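Local atomic coordinates of 6b protein (Agrobacterium vitis, PDB entry 3AQ2), a protein that disturbs plant cell proliferation, probably by acting on the host miRNA machinery, and has a fold related to ADP-ribosylating toxins. Residues E57-D62 against I193-V198; A75-C78 against R82-P85; V122-H125 against T130-F133. All blocks are in the same frame, centred on the assembly; numbering follows the deposited sequence.

How the interactions relate
Interactions 1 and 3 are buried contacts on opposite sides of the chain's centre, and their nearest atoms are about 10 Å apart. Interaction 2 is only partly buried and touches both. It meets interaction 1 through the antiparallel sheet 83-85/192-194 and the residues next to it, where I193 pairs with L84 and Y195 with R82. It meets interaction 3 by packing of A75 on F133 and P85 on V122. Their chemistry differs. Interaction 1 joins strand 58-60 and the residue before it to the loop after strand 192-194, through side chains alone. Interaction 2 is a local helix end with a backbone bond. Interaction 3 packs two parts of one loop whose polar groups bond mostly outside the two segments.

Interaction 1 (E57-D62 against I193-V198); sequences EYLLSD and IHYPIV
L59 reaches from strand 58-60 to Y195 and P196, and its two methyl groups share the work. CD2 goes to the phenol end of the tyrosine. It lies 3.5 Å from Y195 CZ, and L59 CD2 is 3.2 Å from Y195 OH. CD1 goes to the proline and meets it tip to tip, with L59 CD1 3.6 Å from P196 CG. The leucine fork thus spans two consecutive residues. P196 also packs on its neighbour: P196 CD sits 3.4 Å above the plane of the Y195 ring, offset toward the rim. This is the tight, mostly apolar part of the contact.

E57 adds a polar touch at the ring edge. Its CG is anti to the backbone N (chi1 -168°) and the chain is extended beyond it, which carries the carboxylate to the tyrosine. E57 OE2 comes within 3.7 Å of Y195 CE1, near the ring plane. The carboxylate and ring planes are 66° apart. No hydrogen bond crosses between the two segments. The polar ends are held elsewhere: E57 OE2 by a hydrogen bond with S140, E57 OE1 by a salt bridge to R161, and Y195 OH by a hydrogen bond to the backbone oxygen of L138.

The other side of 57-62 is looser. Y58 and L60 are partly exposed and D62 is exposed, and none of the three makes contact with 193-198.

The contact lies between several elements. Strand 58-60 pairs with strand 41-43, L59 also packs on F34 of helix 20-38, and Y195 meets F44 edge-to-face and touches L84 and I137. The arrangement therefore brings the two-stranded sheet 41-43/58-60 against the chain leaving strand 192-194, beside strand 133-137.

Interaction 2 (A75-C78 against R82-P85); sequences AQLC and RLLP
C78 and L83 meet through both backbone and side chains where helix 72-81 ends and strand 83-85 begins. The backbone part is a Schellman motif. R82 is the first residue to leave helical geometry, and its positive phi (57°) brings the following N-H back to the last helical turn. L83 N then donates to C78 O at 3.1 Å. The bond is almost straight, with an angle of 173° at the hydrogen. The N-H lies in the carbonyl plane and uses a lone pair of the oxygen.

The apolar part centres on the sulfur. With SG beside its own backbone N (chi1 -69°), the cysteine presents it to the start of the strand. C78 SG is 3.8 Å from P85 CD and 4.1 Å from L83 CB. L77 makes a lighter contact at the margin, with L77 CG 4.3 Å from L83 CD1. C78 also packs on L135, and P85 on L135 and V70, so this side faces the four-stranded sheet.

One polar atom is left without a partner. L83 O is buried by the contact and has no hydrogen bond in the model. C78 CB lies 3.1 Å and C78 SG 3.6 Å from L83 O. The backbones of R82 and L84, on either side of L83, bond to Y195 and I193, and R82 O also receives H194 ND1.

The chemistry implies a turn fixed by backbone geometry, with one straight bond closing the helix end and the cysteine sulfur, leucine and proline in contact between helix and strand.

Interaction 3 (V122-H125 against T130-F133); sequences VNYH and TNGF
Y124 OH, at the far end of the ring that packs on T130 and N131, is gripped by two groups: the backbone oxygen of Y69 and the side-chain ND2 of N87. These bonds fix the tip of the ring, while its near edge meets T130. The threonine hydroxyl lies at that edge, in the ring plane, with T130 OG1 3.4 Å from Y124 CD2. T130 OG1 is also 3.3 Å from Y124 CA. It stands between its own backbone N and carbonyl carbon (chi1 64°), which turns it to the tyrosine and sends CG2 toward N123. T130 CG2 rests 3.4 Å from N123 O. The hydroxyl itself bonds to G127 O, within the turn that joins the two segments.

N131 continues the packing along the ring. Its CB comes 4.1 Å from Y124 CE2, and its amide is turned 72° from the ring. T130 O is also close, 3.6 Å from Y124 CE2.

The first segment has its own polar order. N123 OD1 accepts from H125 N at 3.0 Å, forming an Asx turn as the chain enters the 3-10 turn at Y124 and H125. The donor is tilted 34° from the carbonyl plane. N123 ND2 is hydrogen-bonded to Q118 OE1. The second segment leads into strand 133-137.

No hydrogen bond joins the two segments. The contact therefore works by packing around one ring. The Y124 hydroxyl is tied to strand 66-70 and to N87, and N131 ND2 to P105 O, while the threonine bonds within the connecting turn.

Interaction 1 (E57-D62 against I193-V198)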
loop_
_atom_site.group_PDB
_atom_site.type_symbol
_atom_site.label_atom_id
_atom_site.label_comp_id
_atom_site.label_asym_id
_atom_site.label_seq_id
_atom_site.Cartn_x
_atom_site.Cartn_y
_atom_site.Cartn_z
ATOM N N GLU A 57 1.307 -15.801 3.293
ATOM C CA GLU A 57 1.574 -14.508 2.638
ATOM C C GLU A 57 2.943 -13.961 3.035
ATOM O O GLU A 57 3.265 -13.905 4.225
ATOM C CB GLU A 57 0.477 -13.490 2.958
ATOM C CG GLU A 57 0.560 -12.244 2.083
ATOM C CD GLU A 57 -0.686 -11.358 2.140
ATOM O OE1 GLU A 57 -1.586 -11.613 2.967
ATOM O OE2 GLU A 57 -0.753 -10.410 1.328
ATOM N N TYR A 58 3.743 -13.555 2.050
ATOM C CA TYR A 58 5.076 -13.025 2.338
ATOM C C TYR A 58 5.372 -11.789 1.503
ATOM O O TYR A 58 4.923 -11.690 0.361
ATOM C CB TYR A 58 6.154 -14.100 2.113
ATOM C CG TYR A 58 6.240 -14.599 0.682
ATOM C CD1 TYR A 58 6.992 -13.910 -0.261
ATOM C CD2 TYR A 58 5.583 -15.765 0.278
ATOM C CE1 TYR A 58 7.088 -14.345 -1.579
ATOM C CE2 TYR A 58 5.671 -16.213 -1.055
ATOM C CZ TYR A 58 6.425 -15.486 -1.970
ATOM O OH TYR A 58 6.544 -15.885 -3.291
ATOM N N LEU A 59 6.090 -10.841 2.094
ATOM C CA LEU A 59 6.517 -9.648 1.377
ATOM C C LEU A 59 7.805 -9.937 0.658
ATOM O O LEU A 59 8.692 -10.608 1.191
ATOM C CB LEU A 59 6.756 -8.465 2.327
ATOM C CG LEU A 59 5.663 -8.057 3.308
ATOM C CD1 LEU A 59 6.096 -6.798 4.050
ATOM C CD2 LEU A 59 4.345 -7.830 2.602
ATOM N N LEU A 60 7.900 -9.370 -0.543
ATOM C CA LEU A 60 9.114 -9.378 -1.329
ATOM C C LEU A 60 9.694 -7.976 -1.170
ATOM O O LEU A 60 9.158 -7.016 -1.716
ATOM C CB LEU A 60 8.786 -9.672 -2.804
ATOM C CG LEU A 60 8.046 -10.972 -3.188
ATOM C CD1 LEU A 60 6.602 -10.981 -2.712
ATOM C CD2 LEU A 60 8.066 -11.156 -4.693
ATOM N N SER A 61 10.756 -7.851 -0.386
ATOM C CA SER A 61 11.263 -6.526 -0.029
ATOM C C SER A 61 12.354 -6.005 -0.968
ATOM O O SER A 61 12.771 -4.850 -0.848
ATOM C CB SER A 61 11.772 -6.527 1.404
ATOM O OG SER A 61 12.772 -7.506 1.555
ATOM N N ASP A 62 12.807 -6.860 -1.888
ATOM C CA ASP A 62 13.705 -6.450 -2.979
ATOM C C ASP A 62 12.909 -5.860 -4.144
ATOM O O ASP A 62 13.057 -6.280 -5.307
ATOM C CB ASP A 62 14.513 -7.636 -3.494
ATOM C CG ASP A 62 15.627 -8.041 -2.561
ATOM O OD1 ASP A 62 16.077 -7.203 -1.745
ATOM O OD2 ASP A 62 16.070 -9.205 -2.656
ATOM N N ILE A 193 -6.937 -5.855 6.961
ATOM C CA ILE A 193 -6.051 -6.982 7.241
ATOM C C ILE A 193 -4.808 -6.543 8.008
ATOM O O ILE A 193 -4.381 -5.394 7.912
ATOM C CB ILE A 193 -5.644 -7.729 5.935
ATOM C CG1 ILE A 193 -4.866 -6.823 4.970
ATOM C CG2 ILE A 193 -6.895 -8.306 5.246
ATOM C CD1 ILE A 193 -4.222 -7.574 3.800
ATOM N N HIS A 194 -4.241 -7.451 8.789
ATOM C CA HIS A 194 -2.932 -7.226 9.381
ATOM C C HIS A 194 -1.869 -7.251 8.274
ATOM O O HIS A 194 -1.742 -8.245 7.550
ATOM C CB HIS A 194 -2.668 -8.310 10.425
ATOM C CG HIS A 194 -1.267 -8.344 10.938
ATOM N ND1 HIS A 194 -0.554 -7.210 11.269
ATOM C CD2 HIS A 194 -0.467 -9.395 11.242
ATOM C CE1 HIS A 194 0.638 -7.560 11.718
ATOM N NE2 HIS A 194 0.720 -8.878 11.703
ATOM N N TYR A 195 -1.113 -6.161 8.139
ATOM C CA TYR A 195 -0.161 -6.032 7.032
ATOM C C TYR A 195 0.909 -4.989 7.368
ATOM O O TYR A 195 0.574 -3.923 7.884
ATOM C CB TYR A 195 -0.911 -5.613 5.759
ATOM C CG TYR A 195 -0.121 -5.790 4.481
ATOM C CD1 TYR A 195 -0.281 -6.941 3.702
ATOM C CD2 TYR A 195 0.781 -4.808 4.053
ATOM C CE1 TYR A 195 0.448 -7.116 2.524
ATOM C CE2 TYR A 195 1.519 -4.970 2.880
ATOM C CZ TYR A 195 1.340 -6.127 2.122
ATOM O OH TYR A 195 2.063 -6.291 0.962
ATOM N N PRO A 196 2.194 -5.291 7.085
ATOM C CA PRO A 196 3.236 -4.336 7.474
ATOM C C PRO A 196 3.189 -3.071 6.633
ATOM O O PRO A 196 3.065 -3.140 5.411
ATOM C CB PRO A 196 4.544 -5.092 7.190
ATOM C CG PRO A 196 4.138 -6.550 7.075
ATOM C CD PRO A 196 2.780 -6.486 6.450
ATOM N N ILE A 197 3.281 -1.932 7.307
ATOM C CA ILE A 197 3.314 -0.638 6.642
ATOM C C ILE A 197 4.718 -0.072 6.794
ATOM O O ILE A 197 5.239 -0.007 7.906
ATOM C CB ILE A 197 2.261 0.330 7.261
ATOM C CG1 ILE A 197 0.850 -0.302 7.254
ATOM C CG2 ILE A 197 2.278 1.691 6.530
ATOM C CD1 ILE A 197 0.334 -0.734 5.866
ATOM N N VAL A 198 5.344 0.311 5.680
ATOM C CA VAL A 198 6.684 0.888 5.739
ATOM C C VAL A 198 6.618 2.321 6.278
ATOM O O VAL A 198 7.336 2.680 7.221
ATOM C CB VAL A 198 7.383 0.859 4.369
ATOM C CG1 VAL A 198 8.768 1.525 4.462
ATOM C CG2 VAL A 198 7.493 -0.585 3.873
#

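Interaction 2 (A75-C78 against R82-P85)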
loop_
_atom_site.group_PDB
_atom_site.type_symbol
_atom_site.label_atom_id
_atom_site.label_comp_id
_atom_site.label_asym_id
_atom_site.label_seq_id
_atom_site.Cartn_x
_atom_site.Cartn_y
_atom_site.Cartn_z
ATOM N N ALA A 75 -5.302 6.625 7.395
ATOM C CA ALA A 75 -3.835 6.615 7.463
ATOM C C ALA A 75 -3.362 6.367 8.905
ATOM O O ALA A 75 -2.495 5.525 9.142
ATOM C CB ALA A 75 -3.276 7.929 6.920
ATOM N N GLN A 76 -3.961 7.081 9.855
ATOM C CA GLN A 76 -3.574 6.979 11.260
ATOM C C GLN A 76 -3.921 5.590 11.796
ATOM O O GLN A 76 -3.086 4.941 12.429
ATOM C CB GLN A 76 -4.261 8.078 12.077
ATOM C CG GLN A 76 -3.579 8.397 13.397
ATOM C CD GLN A 76 -3.900 9.797 13.891
ATOM O OE1 GLN A 76 -3.849 10.770 13.127
ATOM N NE2 GLN A 76 -4.230 9.908 15.175
ATOM N N LEU A 77 -5.145 5.137 11.533
ATOM C CA LEU A 77 -5.593 3.814 11.977
ATOM C C LEU A 77 -4.678 2.721 11.442
ATOM O O LEU A 77 -4.244 1.847 12.184
ATOM C CB LEU A 77 -7.031 3.538 11.530
ATOM C CG LEU A 77 -7.579 2.128 11.806
ATOM C CD1 LEU A 77 -7.899 1.936 13.292
ATOM C CD2 LEU A 77 -8.801 1.854 10.941
ATOM N N CYS A 78 -4.382 2.780 10.147
ATOM C CA CYS A 78 -3.614 1.717 9.508
ATOM C C CYS A 78 -2.134 1.793 9.849
ATOM O O CYS A 78 -1.518 0.781 10.153
ATOM C CB CYS A 78 -3.845 1.724 7.996
ATOM S SG CYS A 78 -5.489 1.227 7.559
ATOM N N ARG A 82 -0.591 -1.394 11.994
ATOM C CA ARG A 82 -0.127 -2.374 11.009
ATOM C C ARG A 82 -1.301 -3.027 10.282
ATOM O O ARG A 82 -1.434 -4.256 10.260
ATOM C CB ARG A 82 0.758 -3.428 11.676
ATOM C CG ARG A 82 1.928 -3.835 10.820
ATOM C CD ARG A 82 2.795 -4.868 11.518
ATOM N NE ARG A 82 3.268 -4.411 12.819
ATOM C CZ ARG A 82 2.848 -4.894 13.983
ATOM N NH1 ARG A 82 1.938 -5.862 14.022
ATOM N NH2 ARG A 82 3.337 -4.409 15.115
ATOM N N LEU A 83 -2.160 -2.188 9.710
ATOM C CA LEU A 83 -3.313 -2.654 8.945
ATOM C C LEU A 83 -3.271 -2.130 7.523
ATOM O O LEU A 83 -2.730 -1.055 7.259
ATOM C CB LEU A 83 -4.622 -2.207 9.597
ATOM C CG LEU A 83 -4.860 -2.645 11.044
ATOM C CD1 LEU A 83 -6.032 -1.900 11.671
ATOM C CD2 LEU A 83 -5.067 -4.155 11.119
ATOM N N LEU A 84 -3.854 -2.902 6.617
ATOM C CA LEU A 84 -4.056 -2.444 5.255
ATOM C C LEU A 84 -5.553 -2.559 4.927
ATOM O O LEU A 84 -6.155 -3.600 5.186
ATOM C CB LEU A 84 -3.222 -3.292 4.309
ATOM C CG LEU A 84 -3.077 -2.762 2.882
ATOM C CD1 LEU A 84 -2.186 -1.504 2.838
ATOM C CD2 LEU A 84 -2.536 -3.850 1.989
ATOM N N PRO A 85 -6.157 -1.479 4.379
ATOM C CA PRO A 85 -7.585 -1.513 4.038
ATOM C C PRO A 85 -7.841 -2.060 2.639
ATOM O O PRO A 85 -6.975 -1.971 1.762
ATOM C CB PRO A 85 -7.976 -0.035 4.049
ATOM C CG PRO A 85 -6.748 0.674 3.573
ATOM C CD PRO A 85 -5.550 -0.168 4.061
#

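Interaction 3 (V122-H125 against T130-F133)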
loop_
_atom_site.group_PDB
_atom_site.type_symbol
_atom_site.label_atom_id
_atom_site.label_comp_id
_atom_site.label_asym_id
_atom_site.label_seq_id
_atom_site.Cartn_x
_atom_site.Cartn_y
_atom_site.Cartn_z
ATOM N N VAL A 122 -12.021 1.707 2.063
ATOM C CA VAL A 122 -11.774 2.983 1.422
ATOM C C VAL A 122 -12.575 2.977 0.121
ATOM O O VAL A 122 -12.564 1.994 -0.625
ATOM C CB VAL A 122 -10.268 3.139 1.120
ATOM C CG1 VAL A 122 -10.013 4.262 0.113
ATOM C CG2 VAL A 122 -9.515 3.410 2.411
ATOM N N ASN A 123 -13.261 4.080 -0.153
ATOM C CA ASN A 123 -14.061 4.182 -1.362
ATOM C C ASN A 123 -13.771 5.523 -2.020
ATOM O O ASN A 123 -14.246 6.573 -1.557
ATOM C CB ASN A 123 -15.548 4.035 -1.003
ATOM C CG ASN A 123 -16.462 4.147 -2.208
ATOM O OD1 ASN A 123 -16.040 4.522 -3.307
ATOM N ND2 ASN A 123 -17.744 3.828 -2.000
ATOM N N TYR A 124 -12.995 5.482 -3.104
ATOM C CA TYR A 124 -12.509 6.716 -3.745
ATOM C C TYR A 124 -13.603 7.507 -4.443
ATOM O O TYR A 124 -13.389 8.660 -4.822
ATOM C CB TYR A 124 -11.396 6.398 -4.743
ATOM C CG TYR A 124 -10.198 5.725 -4.109
ATOM C CD1 TYR A 124 -9.774 4.464 -4.535
ATOM C CD2 TYR A 124 -9.480 6.352 -3.084
ATOM C CE1 TYR A 124 -8.660 3.837 -3.950
ATOM C CE2 TYR A 124 -8.366 5.725 -2.503
ATOM C CZ TYR A 124 -7.962 4.471 -2.946
ATOM O OH TYR A 124 -6.847 3.860 -2.376
ATOM N N HIS A 125 -14.777 6.902 -4.592
ATOM C CA HIS A 125 -15.870 7.533 -5.323
ATOM C C HIS A 125 -16.500 8.710 -4.576
ATOM O O HIS A 125 -17.228 9.504 -5.169
ATOM C CB HIS A 125 -16.882 6.469 -5.778
ATOM C CG HIS A 125 -16.292 5.515 -6.768
ATOM N ND1 HIS A 125 -16.497 5.636 -8.127
ATOM C CD2 HIS A 125 -15.420 4.487 -6.609
ATOM C CE1 HIS A 125 -15.812 4.696 -8.759
ATOM N NE2 HIS A 125 -15.145 3.990 -7.862
ATOM N N THR A 130 -10.574 11.192 -0.022
ATOM C CA THR A 130 -10.303 9.775 0.225
ATOM C C THR A 130 -8.884 9.327 -0.161
ATOM O O THR A 130 -8.485 8.195 0.125
ATOM C CB THR A 130 -11.304 8.882 -0.524
ATOM O OG1 THR A 130 -11.135 9.071 -1.931
ATOM C CG2 THR A 130 -12.742 9.225 -0.123
ATOM N N ASN A 131 -8.131 10.209 -0.823
ATOM C CA ASN A 131 -6.751 9.901 -1.216
ATOM C C ASN A 131 -5.746 11.019 -0.899
ATOM O O ASN A 131 -4.695 11.096 -1.534
ATOM C CB ASN A 131 -6.658 9.465 -2.688
ATOM C CG ASN A 131 -7.156 10.533 -3.660
ATOM O OD1 ASN A 131 -8.340 10.600 -3.933
ATOM N ND2 ASN A 131 -6.240 11.340 -4.207
ATOM N N GLY A 132 -6.073 11.856 0.090
ATOM C CA GLY A 132 -5.197 12.960 0.493
ATOM C C GLY A 132 -3.944 12.514 1.224
ATOM O O GLY A 132 -3.028 13.315 1.401
ATOM N N PHE A 133 -3.932 11.256 1.683
ATOM C CA PHE A 133 -2.810 10.664 2.418
ATOM C C PHE A 133 -2.424 9.326 1.798
ATOM O O PHE A 133 -3.073 8.873 0.857
ATOM C CB PHE A 133 -3.177 10.510 3.904
ATOM C CG PHE A 133 -3.251 11.827 4.618
ATOM C CD1 PHE A 133 -4.311 12.701 4.371
ATOM C CD2 PHE A 133 -2.222 12.239 5.466
ATOM C CE1 PHE A 133 -4.359 13.967 4.982
ATOM C CE2 PHE A 133 -2.263 13.501 6.083
ATOM C CZ PHE A 133 -3.342 14.358 5.844
#